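VIN1 (PDB 6BFI) binds actin filaments and may take part in cell-cell adhesion, as a sponge member of the vinculin/alpha-catenin family. Local coordinates at residues Q45-G48 with I49-N53; T52-V55 with Q56-A59; S129-R132 with K133-V137; A390-S393 with P394-N398. All blocks are in the same frame, centred on the assembly; numbering follows the deposited sequence.

How the contacts relate
All four contacts are local. Contacts 1 and 2 are successive turns of helix 41-59, share T52 and N53, and have their centres about 10 Å apart; each is partly buried, with valine or alanine facing neighbouring helices and a polar or solvent-exposed side. Contact 3, on helix 102-145, is more superficial, and charged chains flank its valine pair. Contact 4 is the surface outlier, a proline-containing loop whose centre lies about 80 Å from that of contact 1. The chemistry follows the setting: the helical contacts rest on backbone bonds supplemented by methyl packing and, in contact 1, a hydroxyl bond, whereas contact 4 relies on a beta-turn bond, with a weak serine bond beside it.

Contact 1: Q45-G48 with I49-N53; sequences QGVG and IAVTN
T52 grips G48 O twice. Its OG1 lies 2.7 Å from G48 O and donates to it, and the backbone T52 N bonds to the same oxygen at 2.9 Å. The two donors approach from opposite faces of the carbonyl plane, each tilted roughly 30° out of it. The hydroxyl can reach back one turn because OG1 stands beside the backbone N and anti to the carbonyl carbon (chi1 -59°), which turns CG2 away from the bonded oxygen. V51 meets the preceding carbonyl with carbon instead: its CG2 stands anti to its own carbonyl carbon and comes within 3.2 Å of V47 O, the acceptor of V51 N. The same methyl lies 4.4 Å from V47 CG1, a loose apolar touch between the two valines. These two buried residues mark the inward face of helix 41-59 in the helical-bundle architecture of the vinculin family: V47 rests on V17 and Q20 of helix 8-32 and on L88 of helix 68-97, while V51 packs against V81 and A85 of helix 68-97 and V115 of helix 102-145. On the exposed side, I49 CG1 lies 3.4 Å from Q45 O, the oxygen that accepts I49 N, and CD1 extends away from it. Q45 sends its amide away from the following turn. A50 N completes the pattern with a nearly straight bond to G46 O, and A50 CB sits 3.6 Å from V47 O, with M119 of helix 102-145 beyond it.

Contact 2: T52-V55 with Q56-A59; sequences TNLV and QVAA
L54 and V57 meet methyl to methyl, L54 CD1 lying 4.0 Å from V57 CG2 as the two side chains cross obliquely. L54 carries CG anti to its backbone N (chi1 -165°), which brings one methyl, CD1, to V57. V57 takes the less usual valine rotamer, chi1 -52°, with CG2 wedged between its own N and carbonyl carbon. That methyl is thereby pressed toward the previous turn, 3.4 Å from L54 O, while CG1 swings back beside the backbone N to within 3.3 Å of N53 O. V57 therefore lays one methyl against each of two successive carbonyls, and its N-H bonds to N53 O as well. The stretch is the end of helix 41-59, part of the helical-bundle architecture of the vinculin family. L54 also rests on M119 and L123 of helix 102-145, and V55 and A58 continue the inward face: both touch L122 of helix 102-145, V55 also packs on V81 and Q82, and A58 on L74, all three from helix 68-97. On the main-chain side, A58 CB stands 3.2 Å from L54 O, the acceptor of A58 N. A59 N bonds to V55 O from about 40° above the carbonyl plane, and its methyl side chain reaches M78 of helix 68-97. Q56 lies on the exposed side, its CB 3.3 Å from N53 O; its N-H is shared between weak bonds to T52 O and N53 O.

Contact 3: S129-R132 with K133-V137; sequences SEVR and KMVKV
S129 O accepts K133 N at 3.0 Å, while the serine hydroxyl turns away to D67 OD2. At the next residue, E130 O takes a nearly straight bond from M134 N, and the same carbonyl oxygen is brushed by M134 CG at 3.1 Å, since that carbon stands beside its own backbone N (chi1 -48°). E130 and K133 run slantwise past each other, E130 OE1 approaching K133 CE at 4.1 Å. The lysine bends at chi3 and chi4, and its NZ stays 5.4 Å from E130 OE1, too far for a salt bridge, though the opposite charges probably attract weakly. V131 then sets CG1 4.0 Å from V135 CG2, and this methyl of V135 also lies 3.2 Å from V131 O. Last in the segment, R132 O accepts K136 N at 2.9 Å, and the guanidinium curls back until S129 CA lies over one face, offset toward its rim; long, weak ion pairs link it to D67 and D69. The i to i+4 bonds are those of a regular alpha helix, made amphipathic by setting E130, K133 and K136 apart from V131, M134 and V135, which pack on helices 154-178 and 224-249 in a vinculin-type bundle.

Contact 4: A390-S393 with P394-N398; sequences ALAS and PSDPN
The planar carbonyl group of S393 receives D396 N over one face: the donor stands about 52° out of the carbonyl plane, 3.1 Å from S393 O, and so misses the lone-pair directions. The carboxylate of D396, also flat, has its OD2 4.2 Å from A392 CB. Its CG is anti to the backbone N (chi1 -159°), and OD1 accepts a weak bond from N398 N two residues on, a weakly closed Asx turn across P397. S393 holds OG between its own N and carbonyl carbon, directed at the following peptide; S395 N gives it only a weak bond at 3.4 Å, and S395 CB lies 3.7 Å from the same hydroxyl oxygen. The P394 ring continues directly from S393, its CD 3.6 Å from S393 CB. R399 reaches back to the loop, bonding A392 O through NH2 and S393 O weakly through NE. The four residues S393 to D396 form a type I beta turn, with proline at its second position, where the restricted phi suits the turn; it belongs to the exposed connection between helices 381-390 and 399-427 of this vinculin-family helical fold.

Contact 1: Q45-G48 with I49-N53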
loop_
_atom_site.group_PDB
_atom_site.type_symbol
_atom_site.label_atom_id
_atom_site.label_comp_id
_atom_site.label_asym_id
_atom_site.label_seq_id
_atom_site.Cartn_x
_atom_site.Cartn_y
_atom_site.Cartn_z
ATOM N N GLN A 45 -27.890 -28.701 21.866
ATOM C CA GLN A 45 -27.680 -28.318 23.259
ATOM C C GLN A 45 -26.459 -27.418 23.404
ATOM O O GLN A 45 -26.481 -26.450 24.171
ATOM C CB GLN A 45 -27.535 -29.562 24.134
ATOM C CG GLN A 45 -28.851 -30.239 24.478
ATOM C CD GLN A 45 -28.668 -31.431 25.397
ATOM O OE1 GLN A 45 -27.602 -32.049 25.428
ATOM N NE2 GLN A 45 -29.709 -31.759 26.157
ATOM N N GLY A 46 -25.383 -27.723 22.675
ATOM C CA GLY A 46 -24.204 -26.873 22.732
ATOM C C GLY A 46 -24.479 -25.467 22.234
ATOM O O GLY A 46 -24.158 -24.479 22.906
ATOM N N VAL A 47 -25.091 -25.360 21.050
ATOM C CA VAL A 47 -25.431 -24.043 20.514
ATOM C C VAL A 47 -26.357 -23.297 21.469
ATOM O O VAL A 47 -26.173 -22.102 21.729
ATOM C CB VAL A 47 -26.052 -24.178 19.112
ATOM C CG1 VAL A 47 -26.559 -22.830 18.631
ATOM C CG2 VAL A 47 -25.034 -24.743 18.143
ATOM N N GLY A 48 -27.354 -23.994 22.017
ATOM C CA GLY A 48 -28.283 -23.351 22.929
ATOM C C GLY A 48 -27.632 -22.882 24.214
ATOM O O GLY A 48 -28.044 -21.873 24.790
ATOM N N ILE A 49 -26.611 -23.602 24.684
ATOM C CA ILE A 49 -25.917 -23.185 25.896
ATOM C C ILE A 49 -25.025 -21.983 25.612
ATOM O O ILE A 49 -24.932 -21.058 26.431
ATOM C CB ILE A 49 -25.131 -24.365 26.496
ATOM C CG1 ILE A 49 -26.064 -25.244 27.333
ATOM C CG2 ILE A 49 -23.959 -23.876 27.336
ATOM C CD1 ILE A 49 -25.353 -26.324 28.120
ATOM N N ALA A 50 -24.367 -21.963 24.449
ATOM C CA ALA A 50 -23.610 -20.773 24.065
ATOM C C ALA A 50 -24.521 -19.554 23.963
ATOM O O ALA A 50 -24.178 -18.466 24.450
ATOM C CB ALA A 50 -22.885 -21.014 22.740
ATOM N N VAL A 51 -25.694 -19.724 23.346
ATOM C CA VAL A 51 -26.662 -18.633 23.260
ATOM C C VAL A 51 -27.094 -18.194 24.652
ATOM O O VAL A 51 -27.155 -16.995 24.950
ATOM C CB VAL A 51 -27.869 -19.056 22.403
ATOM C CG1 VAL A 51 -28.990 -18.032 22.518
ATOM C CG2 VAL A 51 -27.452 -19.241 20.948
ATOM N N THR A 52 -27.389 -19.156 25.529
ATOM C CA THR A 52 -27.866 -18.827 26.869
ATOM C C THR A 52 -26.815 -18.057 27.661
ATOM O O THR A 52 -27.139 -17.100 28.372
ATOM C CB THR A 52 -28.266 -20.104 27.611
ATOM O OG1 THR A 52 -29.294 -20.779 26.875
ATOM C CG2 THR A 52 -28.781 -19.781 29.007
ATOM N N ASN A 53 -25.546 -18.450 27.540
ATOM C CA ASN A 53 -24.501 -17.789 28.314
ATOM C C ASN A 53 -24.177 -16.412 27.745
ATOM O O ASN A 53 -23.879 -15.479 28.501
ATOM C CB ASN A 53 -23.255 -18.668 28.372
ATOM C CG ASN A 53 -23.479 -19.927 29.183
ATOM O OD1 ASN A 53 -24.158 -19.909 30.210
ATOM N ND2 ASN A 53 -22.919 -21.035 28.718
#

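Contact 2: T52-V55 with Q56-A59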
loop_
_atom_site.group_PDB
_atom_site.type_symbol
_atom_site.label_atom_id
_atom_site.label_comp_id
_atom_site.label_asym_id
_atom_site.label_seq_id
_atom_site.Cartn_x
_atom_site.Cartn_y
_atom_site.Cartn_z
ATOM N N THR A 52 -27.389 -19.156 25.529
ATOM C CA THR A 52 -27.866 -18.827 26.869
ATOM C C THR A 52 -26.815 -18.057 27.661
ATOM O O THR A 52 -27.139 -17.100 28.372
ATOM C CB THR A 52 -28.266 -20.104 27.611
ATOM O OG1 THR A 52 -29.294 -20.779 26.875
ATOM C CG2 THR A 52 -28.781 -19.781 29.007
ATOM N N ASN A 53 -25.546 -18.450 27.540
ATOM C CA ASN A 53 -24.501 -17.789 28.314
ATOM C C ASN A 53 -24.177 -16.412 27.745
ATOM O O ASN A 53 -23.879 -15.479 28.501
ATOM C CB ASN A 53 -23.255 -18.668 28.372
ATOM C CG ASN A 53 -23.479 -19.927 29.183
ATOM O OD1 ASN A 53 -24.158 -19.909 30.210
ATOM N ND2 ASN A 53 -22.919 -21.035 28.718
ATOM N N LEU A 54 -24.229 -16.258 26.418
ATOM C CA LEU A 54 -24.070 -14.926 25.843
ATOM C C LEU A 54 -25.207 -14.007 26.282
ATOM O O LEU A 54 -24.984 -12.830 26.599
ATOM C CB LEU A 54 -23.993 -15.018 24.319
ATOM C CG LEU A 54 -23.482 -13.769 23.595
ATOM C CD1 LEU A 54 -22.115 -13.355 24.124
ATOM C CD2 LEU A 54 -23.427 -14.005 22.092
ATOM N N VAL A 55 -26.434 -14.538 26.320
ATOM C CA VAL A 55 -27.568 -13.783 26.845
ATOM C C VAL A 55 -27.364 -13.466 28.321
ATOM O O VAL A 55 -27.847 -12.442 28.817
ATOM C CB VAL A 55 -28.878 -14.564 26.597
ATOM C CG1 VAL A 55 -30.034 -13.979 27.402
ATOM C CG2 VAL A 55 -29.221 -14.560 25.119
ATOM N N GLN A 56 -26.631 -14.318 29.041
ATOM C CA GLN A 56 -26.371 -14.061 30.453
ATOM C C GLN A 56 -25.391 -12.905 30.626
ATOM O O GLN A 56 -25.667 -11.948 31.359
ATOM C CB GLN A 56 -25.832 -15.326 31.123
ATOM C CG GLN A 56 -26.197 -15.479 32.591
ATOM C CD GLN A 56 -27.648 -15.878 32.801
ATOM O OE1 GLN A 56 -28.359 -16.205 31.849
ATOM N NE2 GLN A 56 -28.094 -15.858 34.053
ATOM N N VAL A 57 -24.239 -12.975 29.951
ATOM C CA VAL A 57 -23.225 -11.942 30.139
ATOM C C VAL A 57 -23.685 -10.622 29.536
ATOM O O VAL A 57 -23.241 -9.547 29.960
ATOM C CB VAL A 57 -21.872 -12.398 29.558
ATOM C CG1 VAL A 57 -21.499 -13.763 30.101
ATOM C CG2 VAL A 57 -21.904 -12.401 28.039
ATOM N N ALA A 58 -24.577 -10.668 28.545
ATOM C CA ALA A 58 -25.120 -9.431 27.999
ATOM C C ALA A 58 -26.223 -8.868 28.892
ATOM O O ALA A 58 -26.290 -7.653 29.115
ATOM C CB ALA A 58 -25.633 -9.669 26.580
ATOM N N ALA A 59 -27.084 -9.739 29.420
ATOM C CA ALA A 59 -28.159 -9.308 30.306
ATOM C C ALA A 59 -27.639 -8.795 31.642
ATOM O O ALA A 59 -28.336 -8.020 32.306
ATOM C CB ALA A 59 -29.143 -10.456 30.538
#

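Contact 3: S129-R132 with K133-V137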
loop_
_atom_site.group_PDB
_atom_site.type_symbol
_atom_site.label_atom_id
_atom_site.label_comp_id
_atom_site.label_asym_id
_atom_site.label_seq_id
_atom_site.Cartn_x
_atom_site.Cartn_y
_atom_site.Cartn_z
ATOM N N SER A 129 -22.518 0.776 21.551
ATOM C CA SER A 129 -22.397 1.576 22.767
ATOM C C SER A 129 -20.965 2.067 22.953
ATOM O O SER A 129 -20.725 3.264 23.175
ATOM C CB SER A 129 -22.856 0.756 23.976
ATOM O OG SER A 129 -22.789 1.513 25.171
ATOM N N GLU A 130 -19.996 1.153 22.842
ATOM C CA GLU A 130 -18.594 1.534 23.005
ATOM C C GLU A 130 -18.189 2.592 21.984
ATOM O O GLU A 130 -17.580 3.611 22.337
ATOM C CB GLU A 130 -17.696 0.303 22.887
ATOM C CG GLU A 130 -18.077 -0.852 23.802
ATOM C CD GLU A 130 -17.848 -0.549 25.273
ATOM O OE1 GLU A 130 -17.079 0.386 25.587
ATOM O OE2 GLU A 130 -18.439 -1.252 26.118
ATOM N N VAL A 131 -18.529 2.371 20.712
ATOM C CA VAL A 131 -18.139 3.320 19.672
ATOM C C VAL A 131 -18.789 4.677 19.912
ATOM O O VAL A 131 -18.170 5.725 19.686
ATOM C CB VAL A 131 -18.477 2.760 18.278
ATOM C CG1 VAL A 131 -18.229 3.809 17.205
ATOM C CG2 VAL A 131 -17.648 1.516 17.998
ATOM N N ARG A 132 -20.038 4.686 20.387
ATOM C CA ARG A 132 -20.685 5.955 20.715
ATOM C C ARG A 132 -19.932 6.690 21.819
ATOM O O ARG A 132 -19.763 7.914 21.755
ATOM C CB ARG A 132 -22.140 5.725 21.123
ATOM C CG ARG A 132 -23.090 5.485 19.960
ATOM C CD ARG A 132 -24.537 5.688 20.384
ATOM N NE ARG A 132 -24.885 4.883 21.552
ATOM C CZ ARG A 132 -25.478 3.694 21.492
ATOM N NH1 ARG A 132 -25.796 3.166 20.318
ATOM N NH2 ARG A 132 -25.754 3.033 22.608
ATOM N N LYS A 133 -19.467 5.959 22.837
ATOM C CA LYS A 133 -18.678 6.590 23.894
ATOM C C LYS A 133 -17.389 7.195 23.340
ATOM O O LYS A 133 -17.083 8.374 23.578
ATOM C CB LYS A 133 -18.367 5.569 24.988
ATOM C CG LYS A 133 -17.470 6.099 26.091
ATOM C CD LYS A 133 -16.709 4.970 26.765
ATOM C CE LYS A 133 -15.761 4.284 25.788
ATOM N NZ LYS A 133 -14.749 5.229 25.235
ATOM N N MET A 134 -16.620 6.395 22.592
ATOM C CA MET A 134 -15.353 6.877 22.041
ATOM C C MET A 134 -15.566 8.114 21.175
ATOM O O MET A 134 -14.894 9.141 21.356
ATOM C CB MET A 134 -14.678 5.767 21.233
ATOM C CG MET A 134 -14.609 4.431 21.951
ATOM S SD MET A 134 -13.501 3.255 21.150
ATOM C CE MET A 134 -13.460 1.949 22.375
ATOM N N VAL A 135 -16.509 8.033 20.232
ATOM C CA VAL A 135 -16.818 9.167 19.365
ATOM C C VAL A 135 -17.242 10.376 20.185
ATOM O O VAL A 135 -16.928 11.515 19.830
ATOM C CB VAL A 135 -17.895 8.763 18.336
ATOM C CG1 VAL A 135 -18.422 9.979 17.588
ATOM C CG2 VAL A 135 -17.327 7.747 17.357
ATOM N N LYS A 136 -17.946 10.152 21.296
ATOM C CA LYS A 136 -18.302 11.253 22.187
ATOM C C LYS A 136 -17.053 11.966 22.701
ATOM O O LYS A 136 -16.944 13.198 22.611
ATOM C CB LYS A 136 -19.152 10.720 23.342
ATOM C CG LYS A 136 -19.426 11.697 24.470
ATOM C CD LYS A 136 -20.271 11.016 25.543
ATOM C CE LYS A 136 -20.380 11.852 26.807
ATOM N NZ LYS A 136 -21.107 11.118 27.886
ATOM N N VAL A 137 -16.085 11.203 23.219
ATOM C CA VAL A 137 -14.840 11.810 23.698
ATOM C C VAL A 137 -14.157 12.593 22.579
ATOM O O VAL A 137 -13.805 13.774 22.741
ATOM C CB VAL A 137 -13.907 10.731 24.277
ATOM C CG1 VAL A 137 -12.516 11.300 24.505
ATOM C CG2 VAL A 137 -14.480 10.174 25.573
#

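Contact 4: A390-S393 with P394-N398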
loop_
_atom_site.group_PDB
_atom_site.type_symbol
_atom_site.label_atom_id
_atom_site.label_comp_id
_atom_site.label_asym_id
_atom_site.label_seq_id
_atom_site.Cartn_x
_atom_site.Cartn_y
_atom_site.Cartn_z
ATOM N N ALA A 390 15.018 34.716 6.131
ATOM C CA ALA A 390 14.166 35.268 7.177
ATOM C C ALA A 390 14.983 35.816 8.340
ATOM O O ALA A 390 14.549 36.759 9.010
ATOM C CB ALA A 390 13.189 34.205 7.674
ATOM N N LEU A 391 16.159 35.245 8.593
ATOM C CA LEU A 391 17.007 35.650 9.704
ATOM C C LEU A 391 17.919 36.823 9.363
ATOM O O LEU A 391 18.852 37.104 10.123
ATOM C CB LEU A 391 17.849 34.463 10.181
ATOM C CG LEU A 391 17.094 33.341 10.890
ATOM C CD1 LEU A 391 18.022 32.167 11.169
ATOM C CD2 LEU A 391 16.468 33.850 12.178
ATOM N N ALA A 392 17.677 37.505 8.248
ATOM C CA ALA A 392 18.508 38.639 7.871
ATOM C C ALA A 392 18.320 39.781 8.858
ATOM O O ALA A 392 17.210 40.027 9.341
ATOM C CB ALA A 392 18.169 39.103 6.456
ATOM N N SER A 393 19.414 40.476 9.163
ATOM C CA SER A 393 19.340 41.585 10.099
ATOM C C SER A 393 18.463 42.693 9.517
ATOM O O SER A 393 18.387 42.860 8.295
ATOM C CB SER A 393 20.737 42.126 10.407
ATOM O OG SER A 393 21.154 43.063 9.431
ATOM N N PRO A 394 17.775 43.457 10.369
ATOM C CA PRO A 394 16.925 44.546 9.860
ATOM C C PRO A 394 17.695 45.638 9.133
ATOM O O PRO A 394 17.067 46.456 8.449
ATOM C CB PRO A 394 16.252 45.091 11.127
ATOM C CG PRO A 394 16.345 43.979 12.118
ATOM C CD PRO A 394 17.633 43.278 11.822
ATOM N N SER A 395 19.023 45.682 9.259
ATOM C CA SER A 395 19.819 46.683 8.560
ATOM C C SER A 395 19.984 46.373 7.079
ATOM O O SER A 395 20.259 47.288 6.297
ATOM C CB SER A 395 21.201 46.805 9.205
ATOM O OG SER A 395 21.094 47.128 10.580
ATOM N N ASP A 396 19.825 45.111 6.684
ATOM C CA ASP A 396 19.973 44.670 5.301
ATOM C C ASP A 396 18.969 45.374 4.396
ATOM O O ASP A 396 17.765 45.099 4.461
ATOM C CB ASP A 396 19.800 43.154 5.210
ATOM C CG ASP A 396 20.429 42.562 3.961
ATOM O OD1 ASP A 396 20.597 43.298 2.963
ATOM O OD2 ASP A 396 20.758 41.358 3.971
ATOM N N PRO A 397 19.429 46.273 3.524
ATOM C CA PRO A 397 18.518 47.063 2.687
ATOM C C PRO A 397 17.813 46.284 1.589
ATOM O O PRO A 397 17.198 46.909 0.723
ATOM C CB PRO A 397 19.455 48.120 2.067
ATOM C CG PRO A 397 20.752 48.037 2.842
ATOM C CD PRO A 397 20.841 46.619 3.286
ATOM N N ASN A 398 17.877 44.953 1.582
ATOM C CA ASN A 398 17.199 44.169 0.553
ATOM C C ASN A 398 16.800 42.804 1.100
ATOM O O ASN A 398 16.844 41.793 0.390
ATOM C CB ASN A 398 18.066 44.014 -0.699
ATOM C CG ASN A 398 19.476 43.547 -0.381
ATOM O OD1 ASN A 398 19.674 42.626 0.415
ATOM N ND2 ASN A 398 20.463 44.188 -0.995
#